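Isocitrate dehydrogenase [NAD] subunit 2, mitochondrial (Saccharomyces cerevisiae, PDB 3BLX) forms, with subunit 1, the octameric mitochondrial enzyme that oxidatively decarboxylates isocitrate to 2-oxoglutarate with NAD(+) in the citric acid cycle, and also binds mitochondrial mRNA leaders. Local coordinates at residues 176-187 / 234-243; 124-135 / 251-259. One frame throughout, in Å; residues are numbered along the deposited sequence.

How the contacts relate
From the N terminus, the chain first reaches 124-135, the earlier segment of contact 2, whose strand 130-136 enters the central sheet. Some 115 residues later helix 244-258 returns to pack on that strand through 251-259 and closes the larger loop. Contact 1 is nested inside it: 176-187, from the end of helix 162-178 into strand 183-188, pairs with 234-243 after a shorter excursion. Strand 238-242 joins the two contacts, lying between strands 130-136 and 183-188, with Ser240 N and O probably bonded to Val132 O and Ile134 N. Helix 244-258 follows it directly, so contact 1 joins two strands of the sheet and contact 2 lays a helix on a third.

Contact 1: 176-187 / 234-243; sequences ARAIGRPRVIVV and AYTDAVSVCP
Strands 183-187 and 238-242 are parallel neighbours in the mixed central sheet of this isocitrate/isopropylmalate dehydrogenase fold, with a cluster of polar contacts where both strands begin. The ladder climbs from Val239 N on Arg183 O (2.9 Å) to Val187 N on Val241 O (3.0 Å), the latter almost straight at 175°. Beta-branched residues suit these extended backbones: Val186 CG2 meets Val241 CG2 on one face, where Val239 CG2 also reaches Ile179 CD1. On the other, Ile185 CD1 lies 3.8 Å from Ala238 CB and near CE2 and CD2 of Tyr235, whose hydroxyl is held by Glu219. The methyl Ala238 carries is small enough for Ile185 to extend past it. Gly180, with positive phi, ends helix 162-178 in a Schellman motif and turns the chain toward the sheet.

Arg183 bends at chi2 and chi3, bringing NH1 to Ala234 O at 3.1 Å, in both the carbonyl and the guanidinium planes. The same nitrogen forms a salt bridge to Asp237 OD1 (3.0 Å), though as a hydrogen bond it is weak. Asp237 CG sits between its backbone N and carbonyl carbon (chi1 58°), which turns the carboxylate to Arg183. NH2 forms a second salt bridge, to Glu217, so the guanidinium has two acidic partners, which would probably compensate its charge.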
loop_
_atom_site.group_PDB
_atom_site.type_symbol
_atom_site.label_atom_id
_atom_site.label_comp_id
_atom_site.label_asym_id
_atom_site.label_seq_id
_atom_site.Cartn_x
_atom_site.Cartn_y
_atom_site.Cartn_z
ATOM N N ALA B 176 -14.453 -32.462 48.160
ATOM C CA ALA B 176 -15.286 -33.598 47.826
ATOM C C ALA B 176 -15.614 -34.371 49.112
ATOM O O ALA B 176 -16.764 -34.736 49.367
ATOM C CB ALA B 176 -14.593 -34.469 46.831
ATOM N N ARG B 177 -14.589 -34.608 49.922
ATOM C CA ARG B 177 -14.767 -35.180 51.244
ATOM C C ARG B 177 -15.774 -34.355 52.060
ATOM O O ARG B 177 -16.752 -34.889 52.565
ATOM C CB ARG B 177 -13.413 -35.261 51.939
ATOM C CG ARG B 177 -13.456 -35.438 53.431
ATOM C CD ARG B 177 -12.047 -35.316 54.012
ATOM N NE ARG B 177 -11.227 -36.455 53.619
ATOM C CZ ARG B 177 -9.916 -36.521 53.804
ATOM N NH1 ARG B 177 -9.302 -35.486 54.363
ATOM N NH2 ARG B 177 -9.225 -37.605 53.431
ATOM N N ALA B 178 -15.556 -33.050 52.147
ATOM C CA ALA B 178 -16.433 -32.142 52.896
ATOM C C ALA B 178 -17.912 -32.008 52.448
ATOM O O ALA B 178 -18.729 -31.491 53.192
ATOM C CB ALA B 178 -15.791 -30.756 52.996
ATOM N N ILE B 179 -18.267 -32.453 51.257
ATOM C CA ILE B 179 -19.662 -32.417 50.853
ATOM C C ILE B 179 -20.145 -33.826 50.535
ATOM O O ILE B 179 -21.215 -33.997 49.944
ATOM C CB ILE B 179 -19.903 -31.536 49.600
ATOM C CG1 ILE B 179 -19.029 -31.986 48.428
ATOM C CG2 ILE B 179 -19.637 -30.081 49.888
ATOM C CD1 ILE B 179 -19.411 -31.326 47.117
ATOM N N GLY B 180 -19.342 -34.827 50.900
ATOM C CA GLY B 180 -19.703 -36.224 50.702
ATOM C C GLY B 180 -19.833 -36.723 49.266
ATOM O O GLY B 180 -20.867 -37.223 48.846
ATOM N N ARG B 181 -18.771 -36.590 48.493
ATOM C CA ARG B 181 -18.775 -37.148 47.159
ATOM C C ARG B 181 -17.574 -38.069 46.987
ATOM O O ARG B 181 -16.436 -37.732 47.369
ATOM C CB ARG B 181 -18.791 -36.038 46.106
ATOM C CG ARG B 181 -20.181 -35.563 45.687
ATOM C CD ARG B 181 -20.134 -34.107 45.246
ATOM N NE ARG B 181 -20.882 -33.837 44.018
ATOM C CZ ARG B 181 -21.931 -33.026 43.946
ATOM N NH1 ARG B 181 -22.356 -32.412 45.036
ATOM N NH2 ARG B 181 -22.545 -32.832 42.789
ATOM N N PRO B 182 -17.832 -39.246 46.414
ATOM C CA PRO B 182 -16.843 -40.310 46.230
ATOM C C PRO B 182 -15.734 -39.925 45.230
ATOM O O PRO B 182 -14.561 -40.097 45.580
ATOM C CB PRO B 182 -17.671 -41.488 45.680
ATOM C CG PRO B 182 -19.087 -41.047 45.666
ATOM C CD PRO B 182 -19.133 -39.559 45.802
ATOM N N ARG B 183 -16.091 -39.413 44.042
ATOM C CA ARG B 183 -15.127 -39.214 42.942
ATOM C C ARG B 183 -14.674 -37.785 42.759
ATOM O O ARG B 183 -15.486 -36.873 42.791
ATOM C CB ARG B 183 -15.711 -39.645 41.595
ATOM C CG ARG B 183 -16.579 -40.850 41.630
ATOM C CD ARG B 183 -17.706 -40.649 40.646
ATOM N NE ARG B 183 -17.289 -40.776 39.255
ATOM C CZ ARG B 183 -18.037 -40.412 38.217
ATOM N NH1 ARG B 183 -19.229 -39.877 38.419
ATOM N NH2 ARG B 183 -17.595 -40.577 36.979
ATOM N N VAL B 184 -13.373 -37.588 42.551
ATOM C CA VAL B 184 -12.920 -36.341 41.950
ATOM C C VAL B 184 -12.383 -36.658 40.574
ATOM O O VAL B 184 -11.569 -37.554 40.393
ATOM C CB VAL B 184 -11.913 -35.548 42.797
ATOM C CG1 VAL B 184 -11.976 -35.979 44.260
ATOM C CG2 VAL B 184 -10.540 -35.679 42.240
ATOM N N ILE B 185 -12.929 -35.960 39.599
ATOM C CA ILE B 185 -12.544 -36.116 38.207
ATOM C C ILE B 185 -11.641 -34.967 37.751
ATOM O O ILE B 185 -12.054 -33.805 37.767
ATOM C CB ILE B 185 -13.789 -36.133 37.332
ATOM C CG1 ILE B 185 -14.700 -37.289 37.769
ATOM C CG2 ILE B 185 -13.403 -36.202 35.880
ATOM C CD1 ILE B 185 -16.002 -37.335 37.038
ATOM N N VAL B 186 -10.406 -35.286 37.380
ATOM C CA VAL B 186 -9.548 -34.304 36.745
ATOM C C VAL B 186 -9.877 -34.284 35.258
ATOM O O VAL B 186 -9.835 -35.322 34.600
ATOM C CB VAL B 186 -8.062 -34.626 36.912
ATOM C CG1 VAL B 186 -7.282 -33.771 35.978
ATOM C CG2 VAL B 186 -7.607 -34.366 38.318
ATOM N N VAL B 187 -10.237 -33.104 34.754
ATOM C CA VAL B 187 -10.509 -32.872 33.330
ATOM C C VAL B 187 -9.297 -32.221 32.648
ATOM O O VAL B 187 -8.727 -31.260 33.163
ATOM C CB VAL B 187 -11.763 -31.995 33.126
ATOM C CG1 VAL B 187 -11.919 -31.591 31.684
ATOM C CG2 VAL B 187 -12.981 -32.743 33.549
ATOM N N ALA B 234 -25.154 -37.974 35.807
ATOM C CA ALA B 234 -24.037 -38.902 35.925
ATOM C C ALA B 234 -22.831 -38.316 36.661
ATOM O O ALA B 234 -21.858 -39.020 36.940
ATOM C CB ALA B 234 -23.623 -39.367 34.551
ATOM N N TYR B 235 -22.897 -37.029 36.979
ATOM C CA TYR B 235 -21.765 -36.346 37.593
ATOM C C TYR B 235 -22.097 -35.772 38.952
ATOM O O TYR B 235 -21.269 -35.098 39.559
ATOM C CB TYR B 235 -21.228 -35.232 36.671
ATOM C CG TYR B 235 -20.380 -35.737 35.522
ATOM C CD1 TYR B 235 -20.956 -36.087 34.313
ATOM C CD2 TYR B 235 -19.001 -35.875 35.656
ATOM C CE1 TYR B 235 -20.182 -36.554 33.272
ATOM C CE2 TYR B 235 -18.224 -36.334 34.612
ATOM C CZ TYR B 235 -18.818 -36.664 33.424
ATOM O OH TYR B 235 -18.047 -37.114 32.383
ATOM N N THR B 236 -23.300 -36.051 39.443
ATOM C CA THR B 236 -23.717 -35.509 40.734
ATOM C C THR B 236 -23.105 -36.229 41.934
ATOM O O THR B 236 -23.345 -35.857 43.065
ATOM C CB THR B 236 -25.235 -35.460 40.873
ATOM O OG1 THR B 236 -25.696 -36.757 41.180
ATOM C CG2 THR B 236 -25.881 -35.002 39.562
ATOM N N ASP B 237 -22.291 -37.241 41.678
ATOM C CA ASP B 237 -21.509 -37.891 42.723
ATOM C C ASP B 237 -20.037 -37.531 42.594
ATOM O O ASP B 237 -19.165 -38.213 43.130
ATOM C CB ASP B 237 -21.647 -39.410 42.615
ATOM C CG ASP B 237 -21.210 -39.943 41.246
ATOM O OD1 ASP B 237 -21.629 -39.377 40.211
ATOM O OD2 ASP B 237 -20.456 -40.939 41.197
ATOM N N ALA B 238 -19.746 -36.470 41.861
ATOM C CA ALA B 238 -18.360 -36.125 41.598
ATOM C C ALA B 238 -18.081 -34.656 41.727
ATOM O O ALA B 238 -18.963 -33.804 41.600
ATOM C CB ALA B 238 -17.948 -36.598 40.241
ATOM N N VAL B 239 -16.819 -34.377 41.978
ATOM C CA VAL B 239 -16.283 -33.036 41.938
ATOM C C VAL B 239 -15.206 -32.943 40.841
ATOM O O VAL B 239 -14.197 -33.651 40.882
ATOM C CB VAL B 239 -15.692 -32.710 43.286
ATOM C CG1 VAL B 239 -14.604 -31.672 43.178
ATOM C CG2 VAL B 239 -16.778 -32.241 44.181
ATOM N N SER B 240 -15.435 -32.099 39.846
ATOM C CA SER B 240 -14.443 -31.898 38.786
ATOM C C SER B 240 -13.391 -30.814 39.111
ATOM O O SER B 240 -13.736 -29.742 39.608
ATOM C CB SER B 240 -15.162 -31.545 37.499
ATOM O OG SER B 240 -16.154 -32.500 37.205
ATOM N N VAL B 241 -12.111 -31.099 38.868
ATOM C CA VAL B 241 -11.115 -30.027 38.768
ATOM C C VAL B 241 -10.526 -29.877 37.367
ATOM O O VAL B 241 -10.352 -30.838 36.650
ATOM C CB VAL B 241 -9.933 -30.240 39.678
ATOM C CG1 VAL B 241 -10.010 -29.343 40.847
ATOM C CG2 VAL B 241 -9.812 -31.693 40.026
ATOM N N CYS B 242 -10.161 -28.665 36.996
ATOM C CA CYS B 242 -9.462 -28.478 35.723
ATOM C C CYS B 242 -8.478 -27.345 35.810
ATOM O O CYS B 242 -8.570 -26.494 36.716
ATOM C CB CYS B 242 -10.454 -28.216 34.605
ATOM S SG CYS B 242 -11.417 -26.722 34.858
ATOM N N PRO B 243 -7.512 -27.323 34.877
ATOM C CA PRO B 243 -6.551 -26.212 34.798
ATOM C C PRO B 243 -7.276 -24.936 34.386
ATOM O O PRO B 243 -8.383 -25.008 33.839
ATOM C CB PRO B 243 -5.574 -26.652 33.709
ATOM C CG PRO B 243 -5.819 -28.116 33.496
ATOM C CD PRO B 243 -7.250 -28.360 33.864
#

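Contact 2: 124-135 / 251-259; sequences TTYENVDLVLIR and SDLNSGLSA
Strand 130-135 and helix 251-258 run antiparallel, their axes 167° apart and 9.3 Å at closest approach, as a helix laid on the central sheet of the isocitrate/isopropylmalate dehydrogenase fold. The loop before the strand curls round the helix's C-terminal end, where Tyr126 and Leu257 have CA atoms 5.8 Å apart.

Tyr126 supplies a broad flat surface there. Leu257 CD2 stands over the centre of its ring, 3.5 Å from the centroid and 7° off the normal, a CH-pi contact. Tyr126 CG lies anti to its own carbonyl carbon (chi1 -67°), which swings the ring toward Leu257, and the second torsion, near a right angle, turns a face to that methyl, while the OH bonds to Val224 O of the neighbouring subunit 1 chain. With an alanine here, the Leu257 methyl would probably lose its aromatic cover and Val224 O of that chain its hydroxyl partner. The other Leu257 branch, CD1, touches Leu131 CD1 at 4.1 Å, and Val129 CG2 fits against Ser258 CB, so the branched side chains of Val129 and Leu131 meet the helix with carbon rather than polar atoms. Serine, small and able to bond back to its own helix, suits this close approach: Ser258 OG makes a weak bond to Ser255 O.

Farther along, the amide of Asn254 lies near two leucines, OD1 by Leu131 CD1 and ND2 by Leu133 CB. Near the substrate site, Arg135, which probably binds isocitrate as in its relatives, holds Tyr142 through NH2. Asp252, a probable ligand of magnesium or manganese, is salt-bridged to Arg114. At the start of segment 251-259, Leu133 CD2 rests near the helix backbone, 3.4 Å from Ser251 N.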
loop_
_atom_site.group_PDB
_atom_site.type_symbol
_atom_site.label_atom_id
_atom_site.label_comp_id
_atom_site.label_asym_id
_atom_site.label_seq_id
_atom_site.Cartn_x
_atom_site.Cartn_y
_atom_site.Cartn_z
ATOM N N THR B 124 -36.891 -26.353 33.974
ATOM C CA THR B 124 -35.885 -25.907 33.025
ATOM C C THR B 124 -35.665 -27.014 32.007
ATOM O O THR B 124 -36.180 -28.125 32.157
ATOM C CB THR B 124 -34.557 -25.565 33.722
ATOM O OG1 THR B 124 -34.153 -26.658 34.560
ATOM C CG2 THR B 124 -34.719 -24.326 34.577
ATOM N N THR B 125 -34.891 -26.721 30.975
ATOM C CA THR B 125 -34.736 -27.675 29.885
ATOM C C THR B 125 -33.938 -28.939 30.267
ATOM O O THR B 125 -34.226 -30.024 29.790
ATOM C CB THR B 125 -34.296 -26.985 28.543
ATOM O OG1 THR B 125 -33.592 -27.920 27.728
ATOM C CG2 THR B 125 -33.434 -25.768 28.790
ATOM N N TYR B 126 -32.973 -28.812 31.165
ATOM C CA TYR B 126 -32.268 -29.987 31.676
ATOM C C TYR B 126 -32.731 -30.276 33.095
ATOM O O TYR B 126 -33.092 -29.362 33.821
ATOM C CB TYR B 126 -30.732 -29.787 31.633
ATOM C CG TYR B 126 -30.165 -29.718 30.222
ATOM C CD1 TYR B 126 -29.617 -30.834 29.619
ATOM C CD2 TYR B 126 -30.214 -28.547 29.490
ATOM C CE1 TYR B 126 -29.123 -30.789 28.314
ATOM C CE2 TYR B 126 -29.731 -28.490 28.186
ATOM C CZ TYR B 126 -29.187 -29.612 27.603
ATOM O OH TYR B 126 -28.720 -29.538 26.307
ATOM N N GLU B 127 -32.712 -31.542 33.500
ATOM C CA GLU B 127 -33.194 -31.913 34.829
ATOM C C GLU B 127 -32.209 -32.735 35.631
ATOM O O GLU B 127 -31.395 -33.470 35.082
ATOM C CB GLU B 127 -34.518 -32.668 34.730
ATOM C CG GLU B 127 -35.547 -31.949 33.879
ATOM C CD GLU B 127 -36.949 -32.480 34.074
ATOM O OE1 GLU B 127 -37.090 -33.552 34.702
ATOM O OE2 GLU B 127 -37.902 -31.821 33.596
ATOM N N ASN B 128 -32.308 -32.603 36.947
ATOM C CA ASN B 128 -31.511 -33.400 37.869
ATOM C C ASN B 128 -30.031 -33.172 37.735
ATOM O O ASN B 128 -29.231 -34.075 37.957
ATOM C CB ASN B 128 -31.820 -34.884 37.729
ATOM C CG ASN B 128 -33.190 -35.233 38.245
ATOM O OD1 ASN B 128 -33.987 -35.827 37.523
ATOM N ND2 ASN B 128 -33.485 -34.849 39.498
ATOM N N VAL B 129 -29.667 -31.954 37.383
ATOM C CA VAL B 129 -28.265 -31.608 37.328
ATOM C C VAL B 129 -27.779 -31.083 38.683
ATOM O O VAL B 129 -28.396 -30.228 39.288
ATOM C CB VAL B 129 -27.941 -30.658 36.122
ATOM C CG1 VAL B 129 -29.184 -30.184 35.449
ATOM C CG2 VAL B 129 -27.072 -29.492 36.540
ATOM N N ASP B 130 -26.679 -31.635 39.168
ATOM C CA ASP B 130 -26.068 -31.140 40.392
ATOM C C ASP B 130 -24.546 -31.224 40.243
ATOM O O ASP B 130 -23.914 -32.169 40.693
ATOM C CB ASP B 130 -26.587 -31.908 41.619
ATOM C CG ASP B 130 -26.105 -31.310 42.924
ATOM O OD1 ASP B 130 -25.260 -30.383 42.871
ATOM O OD2 ASP B 130 -26.561 -31.770 43.999
ATOM N N LEU B 131 -23.971 -30.211 39.606
ATOM C CA LEU B 131 -22.578 -30.259 39.201
ATOM C C LEU B 131 -21.710 -29.398 40.091
ATOM O O LEU B 131 -22.135 -28.348 40.545
ATOM C CB LEU B 131 -22.473 -29.795 37.757
ATOM C CG LEU B 131 -23.182 -30.750 36.812
ATOM C CD1 LEU B 131 -23.375 -30.160 35.425
ATOM C CD2 LEU B 131 -22.416 -32.058 36.762
ATOM N N VAL B 132 -20.488 -29.849 40.343
ATOM C CA VAL B 132 -19.518 -29.041 41.083
ATOM C C VAL B 132 -18.187 -28.995 40.322
ATOM O O VAL B 132 -17.577 -30.040 40.086
ATOM C CB VAL B 132 -19.290 -29.572 42.524
ATOM C CG1 VAL B 132 -18.283 -28.721 43.239
ATOM C CG2 VAL B 132 -20.579 -29.564 43.281
ATOM N N LEU B 133 -17.754 -27.788 39.937
ATOM C CA LEU B 133 -16.487 -27.587 39.235
ATOM C C LEU B 133 -15.531 -26.676 40.011
ATOM O O LEU B 133 -15.891 -25.575 40.382
ATOM C CB LEU B 133 -16.741 -27.010 37.851
ATOM C CG LEU B 133 -15.496 -26.750 36.993
ATOM C CD1 LEU B 133 -14.763 -28.036 36.734
ATOM C CD2 LEU B 133 -15.831 -26.081 35.677
ATOM N N ILE B 134 -14.321 -27.145 40.281
ATOM C CA ILE B 134 -13.309 -26.304 40.890
ATOM C C ILE B 134 -12.261 -25.976 39.813
ATOM O O ILE B 134 -11.713 -26.859 39.171
ATOM C CB ILE B 134 -12.626 -26.978 42.096
ATOM C CG1 ILE B 134 -13.532 -26.957 43.324
ATOM C CG2 ILE B 134 -11.398 -26.224 42.493
ATOM C CD1 ILE B 134 -14.611 -27.942 43.292
ATOM N N ARG B 135 -11.992 -24.699 39.587
ATOM C CA ARG B 135 -11.017 -24.335 38.583
ATOM C C ARG B 135 -9.882 -23.499 39.174
ATOM O O ARG B 135 -10.096 -22.751 40.116
ATOM C CB ARG B 135 -11.704 -23.637 37.419
ATOM C CG ARG B 135 -11.742 -22.150 37.524
ATOM C CD ARG B 135 -11.436 -21.522 36.140
ATOM N NE ARG B 135 -11.716 -20.086 36.088
ATOM C CZ ARG B 135 -12.936 -19.550 36.175
ATOM N NH1 ARG B 135 -14.016 -20.317 36.314
ATOM N NH2 ARG B 135 -13.085 -18.235 36.129
ATOM N N SER B 251 -17.394 -24.131 33.383
ATOM C CA SER B 251 -18.322 -23.620 34.372
ATOM C C SER B 251 -19.537 -22.910 33.744
ATOM O O SER B 251 -20.652 -22.983 34.279
ATOM C CB SER B 251 -17.610 -22.748 35.397
ATOM O OG SER B 251 -17.095 -21.599 34.779
ATOM N N ASP B 252 -19.337 -22.258 32.602
ATOM C CA ASP B 252 -20.439 -21.578 31.905
ATOM C C ASP B 252 -21.358 -22.556 31.157
ATOM O O ASP B 252 -22.536 -22.297 30.953
ATOM C CB ASP B 252 -19.905 -20.500 30.944
ATOM C CG ASP B 252 -19.790 -19.109 31.599
ATOM O OD1 ASP B 252 -19.341 -18.999 32.770
ATOM O OD2 ASP B 252 -20.137 -18.110 30.922
ATOM N N LEU B 253 -20.800 -23.682 30.750
ATOM C CA LEU B 253 -21.574 -24.761 30.171
ATOM C C LEU B 253 -22.412 -25.471 31.249
ATOM O O LEU B 253 -23.543 -25.847 31.016
ATOM C CB LEU B 253 -20.617 -25.735 29.491
ATOM C CG LEU B 253 -21.133 -26.953 28.764
ATOM C CD1 LEU B 253 -20.176 -27.340 27.666
ATOM C CD2 LEU B 253 -21.275 -28.066 29.734
ATOM N N ASN B 254 -21.850 -25.640 32.433
ATOM C CA ASN B 254 -22.592 -26.195 33.555
ATOM C C ASN B 254 -23.803 -25.330 33.922
ATOM O O ASN B 254 -24.897 -25.827 34.161
ATOM C CB ASN B 254 -21.667 -26.423 34.772
ATOM C CG ASN B 254 -20.641 -27.535 34.532
ATOM O OD1 ASN B 254 -20.732 -28.282 33.546
ATOM N ND2 ASN B 254 -19.668 -27.655 35.436
ATOM N N SER B 255 -23.603 -24.025 33.951
ATOM C CA SER B 255 -24.682 -23.110 34.277
ATOM C C SER B 255 -25.751 -23.100 33.186
ATOM O O SER B 255 -26.920 -22.812 33.446
ATOM C CB SER B 255 -24.135 -21.701 34.546
ATOM O OG SER B 255 -23.388 -21.687 35.755
ATOM N N GLY B 256 -25.352 -23.416 31.962
ATOM C CA GLY B 256 -26.301 -23.558 30.867
ATOM C C GLY B 256 -27.139 -24.819 31.044
ATOM O O GLY B 256 -28.284 -24.889 30.590
ATOM N N LEU B 257 -26.572 -25.820 31.717
ATOM C CA LEU B 257 -27.292 -27.050 31.943
ATOM C C LEU B 257 -28.298 -26.849 33.070
ATOM O O LEU B 257 -29.446 -27.257 32.975
ATOM C CB LEU B 257 -26.331 -28.190 32.270
ATOM C CG LEU B 257 -25.514 -28.660 31.066
ATOM C CD1 LEU B 257 -24.462 -29.690 31.455
ATOM C CD2 LEU B 257 -26.431 -29.174 29.983
ATOM N N SER B 258 -27.867 -26.191 34.128
ATOM C CA SER B 258 -28.703 -26.052 35.307
ATOM C C SER B 258 -29.825 -25.034 35.142
ATOM O O SER B 258 -30.911 -25.229 35.675
ATOM C CB SER B 258 -27.854 -25.747 36.546
ATOM O OG SER B 258 -27.250 -24.481 36.438
ATOM N N ALA B 259 -29.577 -23.973 34.379
ATOM C CA ALA B 259 -30.486 -22.837 34.361
ATOM C C ALA B 259 -30.688 -22.161 33.004
ATOM O O ALA B 259 -31.697 -21.499 32.778
ATOM C CB ALA B 259 -30.041 -21.797 35.412
#